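Local coordinates for protein beta-L-arabinobiosidase (PDB 5MQR) that probably acts as a glycosidase on plant pectin, hydrolysing arabinofuranose-containing linkages for the gut bacterium Bacteroides thetaiotaomicron, at residues A[241-246]-A[263-268]; A[734-739]-A[779-784]; A[932-937]-A[941-946]. One frame throughout, in Å; residues are numbered along the deposited sequence.

Contact 1. Residues A[241-246]-A[263-268]; sequences YMMQWV and KAFNCY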
loop_
_atom_site.group_PDB
_atom_site.type_symbol
_atom_site.label_atom_id
_atom_site.label_comp_id
_atom_site.label_asym_id
_atom_site.label_seq_id
_atom_site.Cartn_x
_atom_site.Cartn_y
_atom_site.Cartn_z
ATOM N N TYR A 241 15.270 -10.588 30.921
ATOM C CA TYR A 241 16.427 -11.441 30.693
ATOM C C TYR A 241 16.362 -12.719 31.538
ATOM O O TYR A 241 16.741 -13.785 31.054
ATOM C CB TYR A 241 17.743 -10.649 30.890
ATOM C CG TYR A 241 18.035 -9.808 29.666
ATOM C CD1 TYR A 241 17.308 -8.643 29.394
ATOM C CD2 TYR A 241 18.968 -10.227 28.729
ATOM C CE1 TYR A 241 17.554 -7.894 28.244
ATOM C CE2 TYR A 241 19.222 -9.498 27.586
ATOM C CZ TYR A 241 18.517 -8.333 27.341
ATOM O OH TYR A 241 18.782 -7.642 26.172
HETATM N N MSE A 242 15.841 -12.646 32.765
HETATM C CA MSE A 242 15.693 -13.865 33.598
HETATM C C MSE A 242 14.687 -14.836 32.986
HETATM O O MSE A 242 14.896 -16.057 33.032
HETATM C CB MSE A 242 15.345 -13.536 35.037
HETATM C CG MSE A 242 16.371 -12.645 35.723
HETATM SE SE MSE A 242 18.132 -13.484 35.737
HETATM C CE MSE A 242 18.899 -12.639 34.134
HETATM N N MSE A 243 13.647 -14.314 32.331
HETATM C CA MSE A 243 12.690 -15.143 31.592
HETATM C C MSE A 243 13.318 -15.965 30.496
HETATM O O MSE A 243 12.751 -16.980 30.080
HETATM C CB MSE A 243 11.608 -14.299 30.930
HETATM C CG MSE A 243 10.675 -13.626 31.935
HETATM SE SE MSE A 243 9.657 -14.919 33.017
HETATM C CE MSE A 243 8.356 -15.326 31.591
ATOM N N GLN A 244 14.482 -15.536 30.010
ATOM C CA GLN A 244 15.189 -16.229 28.933
ATOM C C GLN A 244 16.307 -17.107 29.439
ATOM O O GLN A 244 17.100 -17.589 28.651
ATOM C CB GLN A 244 15.733 -15.214 27.925
ATOM C CG GLN A 244 14.654 -14.333 27.320
ATOM C CD GLN A 244 15.213 -13.286 26.377
ATOM O OE1 GLN A 244 15.704 -13.611 25.290
ATOM N NE2 GLN A 244 15.160 -12.017 26.798
ATOM N N TRP A 245 16.389 -17.275 30.746
ATOM C CA TRP A 245 17.347 -18.170 31.390
ATOM C C TRP A 245 16.678 -19.408 32.010
ATOM O O TRP A 245 17.362 -20.261 32.558
ATOM C CB TRP A 245 18.063 -17.431 32.517
ATOM C CG TRP A 245 19.149 -16.451 32.121
ATOM C CD1 TRP A 245 19.392 -15.906 30.882
ATOM C CD2 TRP A 245 20.093 -15.858 33.014
ATOM N NE1 TRP A 245 20.459 -15.033 30.954
ATOM C CE2 TRP A 245 20.894 -14.976 32.254
ATOM C CE3 TRP A 245 20.336 -15.984 34.389
ATOM C CZ2 TRP A 245 21.935 -14.239 32.824
ATOM C CZ3 TRP A 245 21.366 -15.256 34.958
ATOM C CH2 TRP A 245 22.161 -14.398 34.178
ATOM N N VAL A 246 15.355 -19.504 31.930
ATOM C CA VAL A 246 14.607 -20.541 32.658
ATOM C C VAL A 246 14.903 -21.984 32.236
ATOM O O VAL A 246 14.844 -22.888 33.071
ATOM C CB VAL A 246 13.088 -20.299 32.575
ATOM C CG1 VAL A 246 12.565 -20.495 31.128
ATOM C CG2 VAL A 246 12.338 -21.168 33.597
ATOM N N LYS A 263 9.428 -22.135 26.602
ATOM C CA LYS A 263 10.704 -22.161 25.899
ATOM C C LYS A 263 10.915 -21.012 24.959
ATOM O O LYS A 263 9.996 -20.620 24.267
ATOM C CB LYS A 263 10.814 -23.452 25.105
ATOM C CG LYS A 263 10.446 -24.637 25.957
ATOM C CD LYS A 263 11.200 -25.896 25.612
ATOM C CE LYS A 263 11.047 -26.868 26.774
ATOM N NZ LYS A 263 11.572 -28.191 26.366
ATOM N N ALA A 264 12.151 -20.514 24.926
ATOM C CA ALA A 264 12.592 -19.523 23.948
ATOM C C ALA A 264 11.763 -18.238 24.009
ATOM O O ALA A 264 11.325 -17.710 22.978
ATOM C CB ALA A 264 12.581 -20.128 22.546
ATOM N N PHE A 265 11.533 -17.775 25.236
ATOM C CA PHE A 265 10.866 -16.502 25.507
ATOM C C PHE A 265 11.371 -15.374 24.610
ATOM O O PHE A 265 12.577 -15.192 24.414
ATOM C CB PHE A 265 11.086 -16.136 26.977
ATOM C CG PHE A 265 10.557 -14.782 27.380
ATOM C CD1 PHE A 265 11.324 -13.635 27.198
ATOM C CD2 PHE A 265 9.319 -14.670 27.999
ATOM C CE1 PHE A 265 10.850 -12.390 27.585
ATOM C CE2 PHE A 265 8.822 -13.425 28.402
ATOM C CZ PHE A 265 9.593 -12.278 28.194
ATOM N N ASN A 266 10.438 -14.635 24.042
ATOM C CA ASN A 266 10.735 -13.308 23.501
ATOM C C ASN A 266 9.533 -12.444 23.751
ATOM O O ASN A 266 8.450 -12.956 24.000
ATOM C CB ASN A 266 11.137 -13.325 22.020
ATOM C CG ASN A 266 10.108 -13.975 21.114
ATOM O OD1 ASN A 266 9.547 -13.320 20.234
ATOM N ND2 ASN A 266 9.884 -15.278 21.295
ATOM N N CYS A 267 9.732 -11.131 23.709
ATOM C CA CYS A 267 8.685 -10.197 24.047
ATOM C C CYS A 267 8.820 -8.900 23.312
ATOM O O CYS A 267 9.879 -8.579 22.751
ATOM C CB CYS A 267 8.706 -9.909 25.563
ATOM S SG CYS A 267 10.140 -8.996 26.202
ATOM N N TYR A 268 7.740 -8.135 23.349
ATOM C CA TYR A 268 7.756 -6.784 22.827
ATOM C C TYR A 268 6.749 -5.921 23.555
ATOM O O TYR A 268 5.865 -6.439 24.230
ATOM C CB TYR A 268 7.495 -6.767 21.326
ATOM C CG TYR A 268 6.227 -7.431 20.829
ATOM C CD1 TYR A 268 4.976 -6.815 20.950
ATOM C CD2 TYR A 268 6.287 -8.645 20.165
ATOM C CE1 TYR A 268 3.826 -7.423 20.450
ATOM C CE2 TYR A 268 5.154 -9.262 19.656
ATOM C CZ TYR A 268 3.919 -8.650 19.786
ATOM O OH TYR A 268 2.807 -9.252 19.247
HETATM O O HOH W 1 11.717 -19.160 27.879
#
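The backbone N of Phe265 donates a hydrogen bond to a water 3.0 Å away, and that water donates in turn to Met243 O. It ties a type I beta turn, Met242 to Trp245, to the start of an edge strand in the beta-propeller region. The turn lies at the end region of the helical stretch 239-242. Strand 266-269 is an outer strand of a four-stranded antiparallel sheet.

Beside the water bridge the contact is apolar. Residue 243 is a selenomethionine. Its CB stands over the middle of the Phe265 ring, 3.6 Å from the centroid and only 5° off the ring normal, a near-perpendicular CH-pi contact. The chain then bends at both chi2 and chi3, which folds CE back toward the ring, with Met243 CE 3.7 Å from Phe265 CE2. The selenium itself lies obliquely, 5.4 Å from the centroid, as a Met-aromatic contact. Phe265 reaches the turn because its CG is anti to the backbone N (chi1 175°).

Gln244 comes in from another direction. Its CG approaches Phe265 CD1 obliquely at 3.4 Å, and the two side chains run at about a right angle. The amide beyond is held by other groups. OE1 accepts from Arg373, while NE2 donates to Gln376 OE1 and Leu240 O. These bonds hold the polar end of a buried side chain whose aliphatic part packs on Phe265. On the strand side, Asn266 ND2 reaches back to Ala264 O at 3.3 Å, with the donor in the carbonyl plane.

Contact 2. Residues A[734-739]-A[779-784]; sequences TWYRGN and ETEYQR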
loop_
_atom_site.group_PDB
_atom_site.type_symbol
_atom_site.label_atom_id
_atom_site.label_comp_id
_atom_site.label_asym_id
_atom_site.label_seq_id
_atom_site.Cartn_x
_atom_site.Cartn_y
_atom_site.Cartn_z
ATOM N N THR A 734 -20.316 18.414 -29.876
ATOM C CA THR A 734 -21.720 18.326 -30.263
ATOM C C THR A 734 -22.494 19.616 -29.907
ATOM O O THR A 734 -23.244 20.128 -30.736
ATOM C CB THR A 734 -22.363 17.097 -29.606
ATOM O OG1 THR A 734 -21.809 15.907 -30.183
ATOM C CG2 THR A 734 -23.863 17.100 -29.774
ATOM N N TRP A 735 -22.293 20.134 -28.689
ATOM C CA TRP A 735 -22.901 21.403 -28.284
ATOM C C TRP A 735 -22.460 22.559 -29.169
ATOM O O TRP A 735 -23.303 23.375 -29.550
ATOM C CB TRP A 735 -22.630 21.760 -26.806
ATOM C CG TRP A 735 -23.562 21.134 -25.855
ATOM C CD1 TRP A 735 -23.264 20.182 -24.930
ATOM C CD2 TRP A 735 -24.963 21.391 -25.732
ATOM N NE1 TRP A 735 -24.387 19.832 -24.231
ATOM C CE2 TRP A 735 -25.453 20.548 -24.716
ATOM C CE3 TRP A 735 -25.850 22.247 -26.377
ATOM C CZ2 TRP A 735 -26.793 20.554 -24.322
ATOM C CZ3 TRP A 735 -27.181 22.242 -25.995
ATOM C CH2 TRP A 735 -27.632 21.416 -24.966
ATOM N N TYR A 736 -21.171 22.629 -29.501
ATOM C CA TYR A 736 -20.624 23.834 -30.165
ATOM C C TYR A 736 -20.556 23.758 -31.691
ATOM O O TYR A 736 -20.496 24.794 -32.358
ATOM C CB TYR A 736 -19.257 24.202 -29.586
ATOM C CG TYR A 736 -19.365 24.759 -28.187
ATOM C CD1 TYR A 736 -19.329 23.922 -27.074
ATOM C CD2 TYR A 736 -19.517 26.129 -27.969
ATOM C CE1 TYR A 736 -19.442 24.432 -25.781
ATOM C CE2 TYR A 736 -19.636 26.644 -26.684
ATOM C CZ TYR A 736 -19.585 25.795 -25.592
ATOM O OH TYR A 736 -19.698 26.295 -24.327
ATOM N N ARG A 737 -20.546 22.545 -32.236
ATOM C CA ARG A 737 -20.414 22.346 -33.677
ATOM C C ARG A 737 -21.432 21.378 -34.260
ATOM O O ARG A 737 -21.371 21.062 -35.437
ATOM C CB ARG A 737 -19.003 21.851 -33.975
ATOM C CG ARG A 737 -17.941 22.876 -33.611
ATOM C CD ARG A 737 -16.619 22.230 -33.319
ATOM N NE ARG A 737 -15.679 23.197 -32.759
ATOM C CZ ARG A 737 -14.378 22.981 -32.576
ATOM N NH1 ARG A 737 -13.832 21.815 -32.889
ATOM N NH2 ARG A 737 -13.618 23.948 -32.076
ATOM N N GLY A 738 -22.396 20.938 -33.465
ATOM C CA GLY A 738 -23.271 19.862 -33.894
ATOM C C GLY A 738 -24.513 20.308 -34.625
ATOM O O GLY A 738 -25.346 19.478 -34.925
ATOM N N ASN A 739 -24.647 21.604 -34.895
ATOM C CA ASN A 739 -25.807 22.174 -35.580
ATOM C C ASN A 739 -25.338 22.808 -36.906
ATOM O O ASN A 739 -25.080 24.014 -36.973
ATOM C CB ASN A 739 -26.476 23.201 -34.654
ATOM C CG ASN A 739 -27.605 23.975 -35.325
ATOM O OD1 ASN A 739 -28.250 23.491 -36.248
ATOM N ND2 ASN A 739 -27.850 25.183 -34.844
ATOM N N GLU A 779 -15.357 32.171 -27.185
ATOM C CA GLU A 779 -15.453 33.644 -27.355
ATOM C C GLU A 779 -16.755 34.027 -28.008
ATOM O O GLU A 779 -17.400 34.973 -27.574
ATOM C CB GLU A 779 -14.311 34.229 -28.210
ATOM C CG GLU A 779 -12.930 34.094 -27.614
ATOM C CD GLU A 779 -11.839 34.522 -28.589
ATOM O OE1 GLU A 779 -11.798 35.722 -28.902
ATOM O OE2 GLU A 779 -11.027 33.652 -29.016
ATOM N N THR A 780 -17.119 33.309 -29.068
ATOM C CA THR A 780 -18.408 33.512 -29.717
ATOM C C THR A 780 -19.557 33.356 -28.700
ATOM O O THR A 780 -20.463 34.183 -28.662
ATOM C CB THR A 780 -18.613 32.541 -30.907
ATOM O OG1 THR A 780 -17.556 32.732 -31.851
ATOM C CG2 THR A 780 -20.007 32.767 -31.608
ATOM N N GLU A 781 -19.502 32.305 -27.876
ATOM C CA GLU A 781 -20.507 32.132 -26.822
ATOM C C GLU A 781 -20.551 33.344 -25.868
ATOM O O GLU A 781 -21.641 33.902 -25.611
ATOM C CB GLU A 781 -20.255 30.852 -26.031
ATOM C CG GLU A 781 -21.245 30.602 -24.908
ATOM C CD GLU A 781 -20.965 29.318 -24.149
ATOM O OE1 GLU A 781 -19.807 28.833 -24.157
ATOM O OE2 GLU A 781 -21.922 28.814 -23.514
ATOM N N TYR A 782 -19.378 33.727 -25.351
ATOM C CA TYR A 782 -19.270 34.825 -24.389
ATOM C C TYR A 782 -19.874 36.118 -24.970
ATOM O O TYR A 782 -20.711 36.762 -24.338
ATOM C CB TYR A 782 -17.812 35.058 -23.987
ATOM C CG TYR A 782 -17.681 36.045 -22.862
ATOM C CD1 TYR A 782 -17.798 37.416 -23.087
ATOM C CD2 TYR A 782 -17.459 35.613 -21.557
ATOM C CE1 TYR A 782 -17.703 38.308 -22.036
ATOM C CE2 TYR A 782 -17.351 36.508 -20.510
ATOM C CZ TYR A 782 -17.474 37.848 -20.750
ATOM O OH TYR A 782 -17.375 38.729 -19.697
ATOM N N GLN A 783 -19.450 36.473 -26.177
ATOM C CA GLN A 783 -19.872 37.714 -26.812
ATOM C C GLN A 783 -21.398 37.772 -27.042
ATOM O O GLN A 783 -21.982 38.860 -26.969
ATOM C CB GLN A 783 -19.083 37.967 -28.116
ATOM C CG GLN A 783 -17.623 38.368 -27.881
ATOM C CD GLN A 783 -16.821 38.493 -29.178
ATOM O OE1 GLN A 783 -17.117 39.335 -30.027
ATOM N NE2 GLN A 783 -15.803 37.662 -29.337
ATOM N N ARG A 784 -22.025 36.611 -27.280
ATOM C CA ARG A 784 -23.467 36.540 -27.474
ATOM C C ARG A 784 -24.162 36.937 -26.173
ATOM O O ARG A 784 -25.014 37.827 -26.182
ATOM C CB ARG A 784 -23.923 35.149 -27.964
ATOM C CG ARG A 784 -25.439 35.033 -28.102
ATOM C CD ARG A 784 -25.915 33.691 -28.651
ATOM N NE ARG A 784 -25.269 32.518 -28.059
ATOM C CZ ARG A 784 -25.467 32.064 -26.818
ATOM N NH1 ARG A 784 -26.268 32.692 -25.962
ATOM N NH2 ARG A 784 -24.829 30.975 -26.412
#
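Tyr736 and Glu781 join two helices of the six-hairpin (alpha/alpha) glycosidase domain through one short hydrogen bond. Tyr736 OH donates to Glu781 OE1 at 2.5 Å. The helices, 726-737 and 768-788, keep well apart here. The nearest CA atoms, those of Tyr736 and Glu781, are 8.9 Å from each other, so the two side chains span the gap.

The tight part is the buried end of these side chains. With chi1 and chi2 both near 180°, the Glu781 chain is extended and carries its carboxylate to the tyrosine. OE1 sits at the edge of the phenol ring, near its plane. The ring and carboxylate planes stand 71° apart, and the hydroxyl meets OE1 from above the carboxylate plane. OE2 accepts from Ser752 OG and Asn754 ND2, which hold the second oxygen. Met774, Asp777 and Leu778 pack against Tyr736.

The loose part is at the neighbouring Thr780, which is exposed to solvent and makes no contact with 734-739. A phenylalanine in place of Tyr736 would probably leave Glu781 OE1 without its hydroxyl donor, with OE2 still held by Ser752 and Asn754. Tyr736 CE2 also comes to 3.3 Å from Glu781 OE1.

Contact 3. Residues A[932-937]-A[941-946]; sequences FRTRGV and EWDGAI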
loop_
_atom_site.group_PDB
_atom_site.type_symbol
_atom_site.label_atom_id
_atom_site.label_comp_id
_atom_site.label_asym_id
_atom_site.label_seq_id
_atom_site.Cartn_x
_atom_site.Cartn_y
_atom_site.Cartn_z
ATOM N N PHE A 932 -40.651 31.384 1.822
ATOM C CA PHE A 932 -40.045 30.047 1.699
ATOM C C PHE A 932 -41.116 29.015 1.368
ATOM O O PHE A 932 -42.052 28.843 2.126
ATOM C CB PHE A 932 -39.314 29.652 2.999
ATOM C CG PHE A 932 -38.600 28.322 2.927
ATOM C CD1 PHE A 932 -39.260 27.141 3.267
ATOM C CD2 PHE A 932 -37.263 28.242 2.516
ATOM C CE1 PHE A 932 -38.604 25.917 3.202
ATOM C CE2 PHE A 932 -36.609 27.016 2.464
ATOM C CZ PHE A 932 -37.277 25.855 2.797
ATOM N N ARG A 933 -40.951 28.344 0.226
ATOM C CA ARG A 933 -41.841 27.278 -0.260
ATOM C C ARG A 933 -43.331 27.607 -0.171
ATOM O O ARG A 933 -44.132 26.852 0.369
ATOM C CB ARG A 933 -41.493 25.934 0.387
ATOM C CG ARG A 933 -40.100 25.433 -0.018
ATOM C CD ARG A 933 -39.847 23.977 0.370
ATOM N NE ARG A 933 -40.729 23.079 -0.380
ATOM C CZ ARG A 933 -41.130 21.870 0.016
ATOM N NH1 ARG A 933 -40.710 21.331 1.165
ATOM N NH2 ARG A 933 -41.955 21.184 -0.766
ATOM N N THR A 934 -43.674 28.752 -0.752
ATOM C CA THR A 934 -45.054 29.224 -0.828
ATOM C C THR A 934 -45.635 29.161 -2.240
ATOM O O THR A 934 -46.740 29.654 -2.447
ATOM C CB THR A 934 -45.166 30.684 -0.324
ATOM O OG1 THR A 934 -44.210 31.504 -1.018
ATOM C CG2 THR A 934 -44.932 30.766 1.200
ATOM N N ARG A 935 -44.934 28.558 -3.203
ATOM C CA ARG A 935 -45.410 28.536 -4.597
ATOM C C ARG A 935 -45.904 27.164 -5.078
ATOM O O ARG A 935 -45.921 26.900 -6.276
ATOM C CB ARG A 935 -44.324 29.058 -5.517
ATOM C CG ARG A 935 -44.060 30.537 -5.337
ATOM C CD ARG A 935 -42.668 30.902 -5.836
ATOM N NE ARG A 935 -42.335 32.277 -5.510
ATOM C CZ ARG A 935 -42.009 32.718 -4.297
ATOM N NH1 ARG A 935 -41.954 31.883 -3.243
ATOM N NH2 ARG A 935 -41.739 34.013 -4.136
ATOM N N GLY A 936 -46.346 26.310 -4.158
ATOM C CA GLY A 936 -46.861 24.999 -4.527
ATOM C C GLY A 936 -45.761 23.959 -4.586
ATOM O O GLY A 936 -44.573 24.286 -4.463
ATOM N N VAL A 937 -46.168 22.702 -4.743
ATOM C CA VAL A 937 -45.241 21.561 -4.823
ATOM C C VAL A 937 -45.535 20.728 -6.064
ATOM O O VAL A 937 -46.615 20.820 -6.653
ATOM C CB VAL A 937 -45.277 20.663 -3.543
ATOM C CG1 VAL A 937 -44.919 21.488 -2.302
ATOM C CG2 VAL A 937 -46.632 19.961 -3.358
ATOM N N GLU A 941 -40.111 23.952 -8.162
ATOM C CA GLU A 941 -40.031 25.287 -7.576
ATOM C C GLU A 941 -38.690 25.470 -6.862
ATOM O O GLU A 941 -38.255 24.578 -6.137
ATOM C CB GLU A 941 -41.168 25.520 -6.580
ATOM C CG GLU A 941 -42.556 25.113 -7.062
ATOM C CD GLU A 941 -42.858 23.612 -6.917
ATOM O OE1 GLU A 941 -42.165 22.905 -6.123
ATOM O OE2 GLU A 941 -43.793 23.138 -7.614
ATOM N N TRP A 942 -38.084 26.651 -7.027
ATOM C CA TRP A 942 -36.746 26.956 -6.498
ATOM C C TRP A 942 -36.777 27.928 -5.311
ATOM O O TRP A 942 -35.766 28.569 -4.984
ATOM C CB TRP A 942 -35.863 27.507 -7.618
ATOM C CG TRP A 942 -35.394 26.467 -8.567
ATOM C CD1 TRP A 942 -36.132 25.815 -9.504
ATOM C CD2 TRP A 942 -34.052 25.960 -8.688
ATOM N NE1 TRP A 942 -35.339 24.918 -10.189
ATOM C CE2 TRP A 942 -34.063 24.988 -9.709
ATOM C CE3 TRP A 942 -32.849 26.241 -8.039
ATOM C CZ2 TRP A 942 -32.919 24.314 -10.107
ATOM C CZ3 TRP A 942 -31.724 25.547 -8.413
ATOM C CH2 TRP A 942 -31.762 24.603 -9.444
ATOM N N ASP A 943 -37.916 27.963 -4.623
ATOM C CA ASP A 943 -38.100 28.836 -3.462
ATOM C C ASP A 943 -37.835 28.140 -2.128
ATOM O O ASP A 943 -38.424 28.513 -1.100
ATOM C CB ASP A 943 -39.494 29.510 -3.489
ATOM C CG ASP A 943 -40.645 28.527 -3.432
ATOM O OD1 ASP A 943 -40.458 27.308 -3.722
ATOM O OD2 ASP A 943 -41.763 29.011 -3.087
ATOM N N GLY A 944 -36.935 27.154 -2.114
ATOM C CA GLY A 944 -36.520 26.565 -0.846
ATOM C C GLY A 944 -36.153 25.099 -0.831
ATOM O O GLY A 944 -35.256 24.710 -0.095
ATOM N N ALA A 945 -36.837 24.284 -1.628
ATOM C CA ALA A 945 -36.584 22.844 -1.673
ATOM C C ALA A 945 -35.128 22.548 -2.019
ATOM O O ALA A 945 -34.426 23.422 -2.535
ATOM C CB ALA A 945 -37.516 22.187 -2.696
ATOM N N ILE A 946 -34.682 21.318 -1.765
ATOM C CA ILE A 946 -33.292 20.926 -2.052
ATOM C C ILE A 946 -33.218 20.521 -3.509
ATOM O O ILE A 946 -33.976 19.664 -3.962
ATOM C CB ILE A 946 -32.809 19.780 -1.148
ATOM C CG1 ILE A 946 -32.913 20.196 0.315
ATOM C CG2 ILE A 946 -31.378 19.351 -1.478
ATOM C CD1 ILE A 946 -32.466 19.141 1.293
HETATM O O HOH W 2 -41.481 23.353 -3.477
HETATM O O HOH W 3 -43.110 26.147 -3.156
HETATM O O HOH W 4 -45.811 24.886 -7.800
#
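The Phe932 ring has the carbonyl oxygen of Asp943 over one face, and Arg933 CG lies over the rim of that same face. Gly944 CA comes in obliquely, 3.3 Å from Phe932 CE2. A side chain on Gly944 would run into this ring. The Arg935 guanidinium is met at its edge instead. Its NH1 donates to Asp943 OD2 at 2.9 Å in a salt bridge, near the guanidinium plane and on the anti side of the carboxylate. The two planes are almost perpendicular, 87° apart. Ala945 CB lies over a face of the Arg933 guanidinium.

Asp943 OD2 is also approached by two backbone donors, Thr934 N at 3.0 Å and Arg935 N, both in weak bonds. The aspartate meets them because its CG sits between the backbone N and the carbonyl carbon (chi1 62°). A straighter bond runs from Arg933 N to Asp943 O, 2.9 Å long. Both segments belong to one irregular loop between strand 921-922 and helix 948-964 of the six-hairpin glycosidase domain, and these bonds fold the loop back on itself.

Three waters bridge the two segments. One accepts from Arg935 N and lies within bonding distance of Gly936 O and Asp943 OD1. Another accepts from Arg933 NE and sits beside Glu941 OE1, and the third joins Arg935 O to Glu941 OE2. The charged ends have further partners. Arg933 NH1 pairs with Glu1000 and Asp999, Arg935 NH2 with Glu931, and Glu941 OE1 accepts from Tyr997 OH.

Contacts 2 and 3 belong to one domain, the six-hairpin glycosidase part of the chain. Their centres are 33 Å apart and their nearest atoms about 16 Å, so they do not touch. Contact 1 lies in the propeller region, on the opposite side of the chain's centre from both. Its centre is 79 Å from that of contact 2 and 74 Å from that of contact 3. The three follow one another along the sequence without interleaving. Ligands lie near two of them. The Gln244 side chain of contact 1 is about 5 Å from a bound calcium ion. Glu941 of contact 3 is about 8 Å from a bound HEPES buffer molecule.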